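Local coordinates for terminal oxygenase component of carbazole (PDB 7BUG), which catalyses the angular dioxygenation of carbazole as the oxygenase component of carbazole 1,9a-dioxygenase, using a Rieske [2Fe-2S] cluster and a mononuclear iron, at residues Val175-Gly178 with Ser182-Tyr185. Residues are numbered along the deposited sequence; the frame is centred on the assembly and turned at random.
Sequences VENG and SHIY. With FE2 (Fe (II) ion), chain E.
Asn177 and His183 meet beside the mononuclear iron, and the backbone does most of the touching: the carbonyl O of Asn177 lies over the centre of the His183 ring, 3.1 Å above its plane. On the rim of that ring, His183 NE2 binds the iron at 2.0 Å. Water 1, an iron ligand at 2.2 Å, also donates a weak hydrogen bond to Asn177 O, 3.4 Å away, linking the helix loosely to the metal centre. The Asn177 side chain, with CG anti to the backbone N (chi1 163°), brings its amide end up near the CD2 side of the imidazole, the two groups crossing at about a right angle with their planes 67° apart. Further out, the carbonyl O of Asp180 accepts a hydrogen bond from His183 ND1, so the ring is gripped at both nitrogens and its rotation is fixed, a clear case of a second-shell residue positioning a metal ligand. Tyr92 of a neighbouring subunit packs on His183, while Glu176 forms a salt bridge with Arg72 of that subunit, a residue of its Rieske cluster site. With His187 and Asp333, His183 completes the facial triad of two histidines and one carboxylate characteristic of Rieske non-heme iron oxygenases.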
ATOM      1  N   VAL A 175       0.332  18.155 -17.861  1.00 12.70           N
ATOM      2  CA  VAL A 175       0.326  19.517 -18.441  1.00 13.51           C
ATOM      3  C   VAL A 175       1.717  19.835 -18.963  1.00 13.31           C
ATOM      4  O   VAL A 175       1.861  20.347 -20.101  1.00 15.12           O
ATOM      5  CB  VAL A 175      -0.077  20.570 -17.403  1.00 13.84           C
ATOM      6  CG1 VAL A 175       0.122  21.974 -17.966  1.00 15.51           C
ATOM      7  CG2 VAL A 175      -1.525  20.388 -17.009  1.00 15.98           C
ATOM      8  N   GLU A 176       2.738  19.559 -18.155  1.00 12.93           N
ATOM      9  CA  GLU A 176       4.113  19.988 -18.498  1.00 14.86           C
ATOM     10  C   GLU A 176       4.590  19.182 -19.689  1.00 16.34           C
ATOM     11  O   GLU A 176       5.153  19.813 -20.597  1.00 17.47           O
ATOM     12  CB  GLU A 176       5.015  19.939 -17.289  1.00 14.99           C
ATOM     13  CG  GLU A 176       4.571  20.944 -16.258  1.00 14.39           C
ATOM     14  CD  GLU A 176       5.529  21.125 -15.099  1.00 16.22           C
ATOM     15  OE1 GLU A 176       6.716  20.588 -15.170  1.00 15.54           O
ATOM     16  OE2 GLU A 176       5.159  21.814 -14.147  1.00 14.71           O
ATOM     17  N   ASN A 177       4.281  17.895 -19.718  1.00 15.39           N
ATOM     18  CA  ASN A 177       4.601  17.023 -20.874  1.00 17.46           C
ATOM     19  C   ASN A 177       3.925  17.588 -22.131  1.00 18.59           C
ATOM     20  O   ASN A 177       4.552  17.570 -23.201  1.00 22.27           O
ATOM     21  CB  ASN A 177       4.159  15.602 -20.603  1.00 18.51           C
ATOM     22  CG  ASN A 177       4.074  14.751 -21.858  1.00 24.10           C
ATOM     23  OD1 ASN A 177       5.103  14.428 -22.430  1.00 30.25           O
ATOM     24  ND2 ASN A 177       2.865  14.304 -22.173  1.00 25.90           N
ATOM     25  N   GLY A 178       2.684  18.036 -22.016  1.00 15.76           N
ATOM     26  CA  GLY A 178       1.976  18.587 -23.174  1.00 16.32           C
ATOM     27  C   GLY A 178       2.642  19.850 -23.711  1.00 15.96           C
ATOM     28  O   GLY A 178       2.723  20.040 -24.967  1.00 16.21           O
ATOM     29  N   SER A 182      10.608  20.723 -26.017  1.00 18.19           N
ATOM     30  CA  SER A 182      11.674  19.744 -26.404  1.00 18.56           C
ATOM     31  C   SER A 182      11.241  18.277 -26.275  1.00 19.10           C
ATOM     32  O   SER A 182      11.949  17.381 -26.802  1.00 18.40           O
ATOM     33  CB  SER A 182      12.897  20.006 -25.638  1.00 17.86           C
ATOM     34  OG  SER A 182      13.440  21.236 -26.069  1.00 21.92           O
ATOM     35  N   HIS A 183      10.082  17.978 -25.676  1.00 16.82           N
ATOM     36  CA  HIS A 183       9.631  16.598 -25.441  1.00 18.27           C
ATOM     37  C   HIS A 183       9.339  15.928 -26.772  1.00 16.41           C
ATOM     38  O   HIS A 183       9.199  14.716 -26.784  1.00 17.82           O
ATOM     39  CB  HIS A 183       8.406  16.530 -24.486  1.00 17.58           C
ATOM     40  CG  HIS A 183       7.097  16.473 -25.174  1.00 16.41           C
ATOM     41  ND1 HIS A 183       6.474  17.600 -25.634  1.00 16.66           N
ATOM     42  CD2 HIS A 183       6.333  15.435 -25.561  1.00 15.65           C
ATOM     43  CE1 HIS A 183       5.363  17.262 -26.237  1.00 20.52           C
ATOM     44  NE2 HIS A 183       5.222  15.926 -26.209  1.00 17.48           N
ATOM     45  N   ILE A 184       9.161  16.683 -27.874  1.00 17.38           N
ATOM     46  CA  ILE A 184       8.767  16.102 -29.181  1.00 17.74           C
ATOM     47  C   ILE A 184       9.818  15.108 -29.707  1.00 16.85           C
ATOM     48  O   ILE A 184       9.442  14.295 -30.538  1.00 16.94           O
ATOM     49  CB  ILE A 184       8.541  17.213 -30.210  1.00 21.37           C
ATOM     50  CG1 ILE A 184       9.784  18.074 -30.408  1.00 19.91           C
ATOM     51  CG2 ILE A 184       7.307  18.013 -29.798  1.00 22.31           C
ATOM     52  CD1 ILE A 184       9.691  18.994 -31.605  1.00 22.24           C
ATOM     53  N   TYR A 185      10.984  15.092 -29.099  1.00 17.87           N
ATOM     54  CA  TYR A 185      11.992  14.009 -29.284  1.00 19.74           C
ATOM     55  C   TYR A 185      11.343  12.634 -29.120  1.00 19.24           C
ATOM     56  O   TYR A 185      11.637  11.705 -29.892  1.00 21.09           O
ATOM     57  CB  TYR A 185      13.165  14.241 -28.339  1.00 17.87           C
ATOM     58  CG  TYR A 185      14.290  13.265 -28.534  1.00 19.32           C
ATOM     59  CD1 TYR A 185      15.152  13.399 -29.617  1.00 20.63           C
ATOM     60  CD2 TYR A 185      14.440  12.174 -27.691  1.00 21.37           C
ATOM     61  CE1 TYR A 185      16.149  12.466 -29.834  1.00 20.53           C
ATOM     62  CE2 TYR A 185      15.417  11.224 -27.911  1.00 20.10           C
ATOM     63  CZ  TYR A 185      16.278  11.380 -28.983  1.00 21.69           C
ATOM     64  OH  TYR A 185      17.268  10.455 -29.223  1.00 21.42           O
TER
HETATM   65 FE   FE2 E 402       3.680  14.797 -26.757  1.00 19.09          FE
HETATM   66  O   HOH W   1       2.481  16.035 -25.394  1.00 23.68           O
HETATM   67  O   HOH W   2       2.727  15.941 -27.791  1.00 23.56           O